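Local coordinates for protein probable alginate O-acetylase AlgJ (Pseudomonas putida, PDB 4O8V) that probably transfers acetyl groups onto the mannuronate residues of alginate, as part of an inner-membrane acetylation complex, through an SGNH hydrolase-like domain, at residues L58-A63 with Q87-A92; A65-E70 with G113-R118; Q150-E155 with A230-L235. All blocks are in the same frame, centred on the assembly; numbering follows the deposited sequence.

Contact 1 (L58-A63 with Q87-A92)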
# COMPACT_ATOMS: atom_id res chain seq x y z
N LEU A 58 -5.62 2.11 8.30
CA LEU A 58 -5.20 1.07 7.38
C LEU A 58 -5.53 1.53 5.97
O LEU A 58 -6.65 1.97 5.73
CB LEU A 58 -5.90 -0.26 7.70
CG LEU A 58 -5.54 -1.47 6.83
CD1 LEU A 58 -4.05 -1.83 6.98
CD2 LEU A 58 -6.43 -2.65 7.22
N ALA A 59 -4.56 1.42 5.06
CA ALA A 59 -4.75 1.86 3.68
C ALA A 59 -4.68 0.65 2.76
O ALA A 59 -3.60 0.22 2.33
CB ALA A 59 -3.72 2.89 3.30
N ILE A 60 -5.85 0.06 2.49
CA ILE A 60 -5.91 -1.16 1.67
C ILE A 60 -5.81 -0.75 0.20
O ILE A 60 -6.73 -0.13 -0.32
CB ILE A 60 -7.22 -1.96 1.92
CG1 ILE A 60 -7.34 -2.39 3.39
CG2 ILE A 60 -7.27 -3.22 1.01
CD1 ILE A 60 -8.75 -2.89 3.73
N VAL A 61 -4.70 -1.08 -0.46
CA VAL A 61 -4.55 -0.70 -1.88
C VAL A 61 -5.21 -1.74 -2.78
O VAL A 61 -4.90 -2.92 -2.70
CB VAL A 61 -3.07 -0.57 -2.28
CG1 VAL A 61 -2.94 0.07 -3.69
CG2 VAL A 61 -2.33 0.29 -1.24
N PRO A 62 -6.13 -1.30 -3.63
CA PRO A 62 -6.76 -2.29 -4.50
C PRO A 62 -5.77 -2.86 -5.52
O PRO A 62 -4.80 -2.18 -5.86
CB PRO A 62 -7.87 -1.49 -5.20
CG PRO A 62 -7.39 -0.08 -5.17
CD PRO A 62 -6.66 0.05 -3.84
N ALA A 63 -6.02 -4.08 -5.97
CA ALA A 63 -5.17 -4.73 -6.97
C ALA A 63 -5.22 -3.96 -8.28
O ALA A 63 -6.28 -3.45 -8.66
CB ALA A 63 -5.60 -6.16 -7.18
N GLN A 87 -13.89 -8.22 1.01
CA GLN A 87 -13.80 -9.05 2.21
C GLN A 87 -12.72 -8.55 3.18
O GLN A 87 -12.88 -8.67 4.39
CB GLN A 87 -13.54 -10.51 1.83
CG GLN A 87 -14.75 -11.20 1.19
CD GLN A 87 -15.99 -11.28 2.11
OE1 GLN A 87 -15.87 -11.26 3.35
NE2 GLN A 87 -17.17 -11.37 1.51
N PHE A 88 -11.63 -8.01 2.64
CA PHE A 88 -10.59 -7.38 3.47
C PHE A 88 -11.23 -6.21 4.25
O PHE A 88 -11.09 -6.09 5.47
CB PHE A 88 -9.43 -6.89 2.58
CG PHE A 88 -8.14 -6.60 3.31
CD1 PHE A 88 -8.08 -6.47 4.70
CD2 PHE A 88 -6.96 -6.41 2.59
CE1 PHE A 88 -6.88 -6.18 5.33
CE2 PHE A 88 -5.76 -6.13 3.21
CZ PHE A 88 -5.71 -6.01 4.59
N HIS A 89 -11.95 -5.35 3.54
CA HIS A 89 -12.62 -4.25 4.21
C HIS A 89 -13.63 -4.72 5.25
O HIS A 89 -13.68 -4.19 6.35
CB HIS A 89 -13.31 -3.34 3.20
CG HIS A 89 -12.42 -2.26 2.68
ND1 HIS A 89 -12.13 -1.13 3.43
CD2 HIS A 89 -11.73 -2.14 1.52
CE1 HIS A 89 -11.32 -0.35 2.73
NE2 HIS A 89 -11.06 -0.94 1.57
N ALA A 90 -14.42 -5.74 4.91
CA ALA A 90 -15.41 -6.26 5.83
C ALA A 90 -14.75 -6.82 7.09
O ALA A 90 -15.24 -6.60 8.21
CB ALA A 90 -16.26 -7.33 5.16
N GLN A 91 -13.65 -7.55 6.92
CA GLN A 91 -12.97 -8.16 8.08
C GLN A 91 -12.25 -7.11 8.93
O GLN A 91 -12.19 -7.21 10.17
CB GLN A 91 -11.97 -9.22 7.63
CG GLN A 91 -12.61 -10.49 7.13
CD GLN A 91 -12.93 -11.44 8.26
OE1 GLN A 91 -12.66 -11.16 9.43
NE2 GLN A 91 -13.50 -12.58 7.91
N ALA A 92 -11.71 -6.09 8.26
CA ALA A 92 -11.08 -4.98 8.97
C ALA A 92 -12.11 -4.29 9.84
O ALA A 92 -11.81 -3.90 10.95
CB ALA A 92 -10.47 -4.00 7.99
O HOH W 1 -9.06 0.88 0.57
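I60 drives its CD1 methyl between the rings of F88 and H89, two consecutive residues of helix 84-94. This joins the helix to an outermost strand of the parallel sheet at the heart of the SGNH hydrolase-like alpha/beta fold. Strand and helix run almost antiparallel, at 164°, with their local axes 10.2 Å apart, and alternation along the strand turns L58 and I60 to the helix while A59 and V61 look away. The I60 chain is stretched, CD1 lying anti to CA (chi2 167°), which carries the methyl out to both rings. Over H89 it sits above the middle of the imidazole, 3.6 Å from the centroid and 4° off the normal. Over F88 the same CD1 makes a second CH-pi contact, displaced toward the rim, at 3.9 Å from the centroid. The other branch of I60 reaches a different part of the phenyl ring, CG2 coming 3.6 Å from F88 CD2. L58 meets F88 at about a right angle, its CD2 4.0 Å from F88 CE1, and the same methyl faces A92 CB one helical turn on.

Around this pair, F88 also makes an edge-to-face stack with F274 of the adjoining strand 269-275, and H89 does likewise with Y85. An alanine in place of F88 takes away the ring under I60 CD1 and CG2 and beside L58 CD2, which would probably open a gap between strand and helix. The polar rim of the imidazole is served separately: water 1 lies in the ring plane, 2.9 Å from H89 NE2 and 2.7 Å from I60 O, to which it probably donates.

Contact 2 (A65-E70 with G113-R118)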
# COMPACT_ATOMS: atom_id res chain seq x y z
N ALA A 65 -5.13 -5.32 -11.07
CA ALA A 65 -6.03 -6.14 -11.89
C ALA A 65 -7.51 -5.85 -11.63
O ALA A 65 -8.35 -6.14 -12.46
CB ALA A 65 -5.76 -7.61 -11.67
N ARG A 66 -7.82 -5.31 -10.47
CA ARG A 66 -9.19 -4.94 -10.12
C ARG A 66 -9.54 -3.56 -10.66
O ARG A 66 -10.66 -3.31 -11.08
CB ARG A 66 -9.40 -4.96 -8.58
CG ARG A 66 -10.82 -4.60 -8.15
CD ARG A 66 -11.01 -4.65 -6.61
NE ARG A 66 -10.45 -5.86 -5.98
CZ ARG A 66 -11.01 -7.06 -6.03
NH1 ARG A 66 -12.13 -7.27 -6.72
NH2 ARG A 66 -10.42 -8.08 -5.40
N VAL A 67 -8.57 -2.65 -10.63
CA VAL A 67 -8.80 -1.28 -11.06
C VAL A 67 -8.76 -1.18 -12.59
O VAL A 67 -9.50 -0.40 -13.18
CB VAL A 67 -7.77 -0.31 -10.45
CG1 VAL A 67 -7.97 1.11 -10.98
CG2 VAL A 67 -7.86 -0.33 -8.92
N TYR A 68 -7.90 -1.99 -13.23
CA TYR A 68 -7.79 -2.01 -14.70
C TYR A 68 -8.23 -3.34 -15.33
O TYR A 68 -7.52 -3.93 -16.15
CB TYR A 68 -6.35 -1.63 -15.11
CG TYR A 68 -6.14 -0.14 -15.02
CD1 TYR A 68 -6.63 0.71 -16.02
CD2 TYR A 68 -5.49 0.44 -13.91
CE1 TYR A 68 -6.47 2.08 -15.94
CE2 TYR A 68 -5.33 1.83 -13.82
CZ TYR A 68 -5.83 2.64 -14.83
OH TYR A 68 -5.69 4.01 -14.74
N THR A 69 -9.43 -3.79 -14.99
CA THR A 69 -9.96 -5.04 -15.56
C THR A 69 -10.10 -4.98 -17.07
O THR A 69 -10.13 -6.02 -17.75
CB THR A 69 -11.34 -5.39 -14.98
OG1 THR A 69 -12.28 -4.38 -15.35
CG2 THR A 69 -11.28 -5.49 -13.48
N GLU A 70 -10.17 -3.76 -17.61
CA GLU A 70 -10.40 -3.62 -19.04
C GLU A 70 -9.14 -3.99 -19.82
O GLU A 70 -9.20 -4.16 -21.04
CB GLU A 70 -10.86 -2.19 -19.38
CG GLU A 70 -9.84 -1.09 -19.14
CD GLU A 70 -10.05 -0.39 -17.78
OE1 GLU A 70 -10.39 -1.08 -16.79
OE2 GLU A 70 -9.88 0.85 -17.72
N GLY A 113 -6.28 10.12 -16.14
CA GLY A 113 -5.06 9.51 -16.62
C GLY A 113 -4.82 8.22 -15.87
O GLY A 113 -5.70 7.76 -15.14
N GLN A 114 -3.66 7.62 -16.07
CA GLN A 114 -3.34 6.35 -15.43
C GLN A 114 -3.19 6.53 -13.92
O GLN A 114 -2.43 7.40 -13.47
CB GLN A 114 -2.07 5.75 -16.01
CG GLN A 114 -2.30 5.20 -17.42
CD GLN A 114 -1.08 4.52 -18.00
OE1 GLN A 114 -0.78 4.68 -19.18
NE2 GLN A 114 -0.38 3.72 -17.19
N VAL A 115 -3.89 5.70 -13.15
CA VAL A 115 -3.73 5.70 -11.70
C VAL A 115 -2.80 4.55 -11.27
O VAL A 115 -2.31 4.54 -10.15
CB VAL A 115 -5.10 5.65 -10.97
CG1 VAL A 115 -5.99 6.87 -11.36
CG2 VAL A 115 -5.84 4.35 -11.21
N PHE A 116 -2.55 3.59 -12.17
CA PHE A 116 -1.44 2.64 -12.06
C PHE A 116 -0.60 2.69 -13.33
O PHE A 116 -1.11 3.06 -14.40
CB PHE A 116 -1.91 1.18 -11.88
CG PHE A 116 -2.43 0.85 -10.50
CD1 PHE A 116 -3.73 1.19 -10.14
CD2 PHE A 116 -1.64 0.15 -9.60
CE1 PHE A 116 -4.22 0.88 -8.90
CE2 PHE A 116 -2.12 -0.17 -8.35
CZ PHE A 116 -3.42 0.20 -8.00
N LEU A 117 0.67 2.30 -13.22
CA LEU A 117 1.55 2.18 -14.39
C LEU A 117 1.13 0.99 -15.24
O LEU A 117 0.63 0.00 -14.71
CB LEU A 117 3.01 2.02 -13.94
CG LEU A 117 3.65 3.22 -13.24
CD1 LEU A 117 4.83 2.77 -12.43
CD2 LEU A 117 4.11 4.22 -14.24
N ARG A 118 1.34 1.07 -16.55
CA ARG A 118 1.01 -0.05 -17.45
C ARG A 118 1.90 -1.31 -17.25
O ARG A 118 1.39 -2.44 -17.30
CB ARG A 118 1.09 0.44 -18.91
CG ARG A 118 0.85 -0.64 -19.99
CD ARG A 118 0.75 -0.02 -21.40
NE ARG A 118 1.77 0.99 -21.63
CZ ARG A 118 3.04 0.73 -21.92
NH1 ARG A 118 3.45 -0.52 -22.05
NH2 ARG A 118 3.89 1.73 -22.10
O HOH W 2 -6.93 5.42 -16.58
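Y68 has CG anti to its carbonyl carbon (chi1 -78°), which starts its ring off toward loop 113-118, while V115 keeps CG2 between its backbone N and carbonyl carbon, close to that ring. Y68 is the residue at which the short helix 64-67 gives way, and its phenol reaches the loop backbone. There V115 N donates to Y68 OH over 2.9 Å in a nearly straight bond (168°), arriving in the plane of the ring. Water 2, also in that plane, is hydrogen-bonded to Y68 OH at 2.6 Å and donates to G113 O, so the phenol oxygen holds the loop at V115 directly and at G113 through the water.

Apolar contacts back this up. V115 CG2 comes 3.7 Å from Y68 CE2, and the same methyl also meets V67 CG1 at 3.9 Å. F116 receives Y68 CE2 at the edge of its ring, near the ring plane; its own CE1 touches V67 CG2 at 3.8 Å, the two side chains crossing at about a right angle. Within the loop, the Q114 amide turns back: NE2 donates to F116 O over 3.0 Å, on a carbonyl lone pair, linking the side chain of Q114 to the backbone two residues on. T124 bonds the loop from beyond, to Q114 O through its hydroxyl and to V115 through the backbone.

The F116 side chain lies about 6 Å from that of H122 and about 7 Å from that of D120. By similarity these two are catalytic residues, whose arrangement with S218 is consistent with the Ser-His-Asp triad of an SGNH-type active site.

Contact 3 (Q150-E155 with A230-L235)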
# COMPACT_ATOMS: atom_id res chain seq x y z
N GLN A 150 0.88 22.18 9.07
CA GLN A 150 2.09 22.60 8.39
C GLN A 150 1.84 22.50 6.89
O GLN A 150 1.30 21.50 6.42
CB GLN A 150 3.29 21.75 8.79
CG GLN A 150 4.60 22.27 8.19
CD GLN A 150 5.82 21.53 8.68
OE1 GLN A 150 5.73 20.39 9.13
NE2 GLN A 150 6.98 22.18 8.60
N ALA A 151 2.24 23.52 6.15
CA ALA A 151 1.95 23.52 4.71
C ALA A 151 3.09 22.91 3.90
O ALA A 151 4.27 23.07 4.23
CB ALA A 151 1.68 24.93 4.24
N PHE A 152 2.73 22.19 2.84
CA PHE A 152 3.74 21.61 1.96
C PHE A 152 3.38 21.98 0.54
O PHE A 152 2.21 22.19 0.24
CB PHE A 152 3.80 20.08 2.12
CG PHE A 152 4.38 19.63 3.44
CD1 PHE A 152 3.60 19.63 4.59
CD2 PHE A 152 5.70 19.22 3.53
CE1 PHE A 152 4.12 19.24 5.80
CE2 PHE A 152 6.23 18.82 4.73
CZ PHE A 152 5.44 18.82 5.87
N ILE A 153 4.38 22.06 -0.32
CA ILE A 153 4.16 22.29 -1.74
C ILE A 153 4.76 21.15 -2.55
O ILE A 153 5.91 20.74 -2.32
CB ILE A 153 4.77 23.64 -2.20
CG1 ILE A 153 3.96 24.81 -1.62
CG2 ILE A 153 4.82 23.71 -3.72
CD1 ILE A 153 4.58 26.20 -1.80
N THR A 154 3.98 20.60 -3.48
CA THR A 154 4.46 19.55 -4.38
C THR A 154 4.72 20.15 -5.75
O THR A 154 3.87 20.85 -6.27
CB THR A 154 3.44 18.40 -4.49
OG1 THR A 154 3.33 17.75 -3.21
CG2 THR A 154 3.86 17.37 -5.55
N GLU A 155 5.91 19.92 -6.29
CA GLU A 155 6.24 20.44 -7.61
C GLU A 155 6.42 19.30 -8.60
O GLU A 155 7.04 18.27 -8.29
CB GLU A 155 7.50 21.30 -7.58
CG GLU A 155 7.37 22.60 -6.78
CD GLU A 155 8.64 23.45 -6.83
OE1 GLU A 155 9.62 23.01 -7.46
OE2 GLU A 155 8.65 24.55 -6.23
N ALA A 230 2.82 13.17 -0.83
CA ALA A 230 1.40 13.40 -1.10
C ALA A 230 0.61 13.41 0.23
O ALA A 230 -0.29 14.22 0.43
CB ALA A 230 0.85 12.35 -2.05
N LEU A 231 1.00 12.53 1.15
CA LEU A 231 0.41 12.48 2.48
C LEU A 231 0.73 13.73 3.31
O LEU A 231 -0.17 14.30 3.93
CB LEU A 231 0.91 11.23 3.25
CG LEU A 231 0.24 9.90 2.91
CD1 LEU A 231 0.97 8.72 3.57
CD2 LEU A 231 -1.25 9.97 3.30
N GLN A 232 2.00 14.14 3.34
CA GLN A 232 2.39 15.37 4.02
C GLN A 232 1.56 16.54 3.54
O GLN A 232 0.97 17.27 4.34
CB GLN A 232 3.87 15.68 3.79
CG GLN A 232 4.83 14.72 4.49
CD GLN A 232 6.26 14.91 4.02
OE1 GLN A 232 6.50 15.26 2.87
NE2 GLN A 232 7.21 14.65 4.90
N GLN A 233 1.48 16.71 2.23
CA GLN A 233 0.70 17.79 1.66
C GLN A 233 -0.79 17.69 1.98
O GLN A 233 -1.40 18.69 2.35
CB GLN A 233 0.90 17.85 0.15
CG GLN A 233 0.14 19.01 -0.48
CD GLN A 233 0.68 19.36 -1.83
OE1 GLN A 233 1.82 19.81 -1.95
NE2 GLN A 233 -0.12 19.16 -2.87
N ALA A 234 -1.37 16.50 1.85
CA ALA A 234 -2.81 16.38 2.04
C ALA A 234 -3.18 16.52 3.52
O ALA A 234 -4.16 17.20 3.86
CB ALA A 234 -3.31 15.04 1.47
N LEU A 235 -2.36 15.94 4.40
CA LEU A 235 -2.59 16.00 5.84
C LEU A 235 -2.20 17.34 6.44
O LEU A 235 -2.58 17.64 7.58
CB LEU A 235 -1.81 14.90 6.55
CG LEU A 235 -2.24 13.46 6.25
CD1 LEU A 235 -1.18 12.49 6.76
CD2 LEU A 235 -3.59 13.20 6.89
O HOH W 3 -0.10 21.19 2.61
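F152 sets its ring against Q232, the pair that makes the CH-pi contact here: Q232 CB stands over the centre of the phenyl ring, 3.8 Å from the centroid and 2° off the normal. F152 CG, anti to the carbonyl carbon (chi1 -70°), starts the ring toward Q232. Farther along the glutamine chain the amide roughly follows the ring, the two planes being 19° apart, and Q232 CD is 4.0 Å from F152 CE2. Q232 NE2 has a weak hydrogen bond to D238 OD1. The ring also reaches the helix backbone, with F152 CD1 3.5 Å from Q232 O. Separately, F152 CB lies 4.2 Å from Q233 CB.

The clear polar link is made by solvent. Water 3 accepts from F152 N at 3.0 Å and donates to Q233 O at 2.8 Å, tying the start of the strand to a carbonyl near the end of the helix.

A third kind of contact is the close approach of two polar side chains, Q233 and T154. The Q233 chain leaves the helix with CG anti to the backbone N and stays extended beyond, which brings its amide beside T154. T154 OG1 also has a hydrogen bond to T191 OG1 on the partner strand.

Strand 152-162 and helix 227-235 pass with local axes 7.6 Å apart. The strand pairs with strand 184-193 in a two-stranded antiparallel sheet, and F152 touches T191 and P193 of that partner as well. Another flank of helix 227-235 packs on helix 125-141, where A230 and L231 meet A132 while A234 and L235 meet A136, so the helix is held between the two-stranded sheet and helix 125-141.

Overall arrangement
Contacts 1 and 2 are buried and adjoin, since helix 64-67 follows strand 55-61 after a short loop: P62 O lies 3.5 Å from F116 CZ, and P62 CG meets V67 CG2. Contact 3 is a surface contact some 25 Å from either, measured between centres, and touches neither. No two are built on the same pair of elements. Contact 1 joins the main parallel sheet to a helix, by methyl-on-ring packing with one bridging water. Contact 2, the one near the probable catalytic residues, adds a direct tyrosine-to-backbone bond that fixes an irregular loop. Contact 3 ties the separate two-stranded sheet to a helix, and there glutamine chains and water replace most of the aliphatic packing.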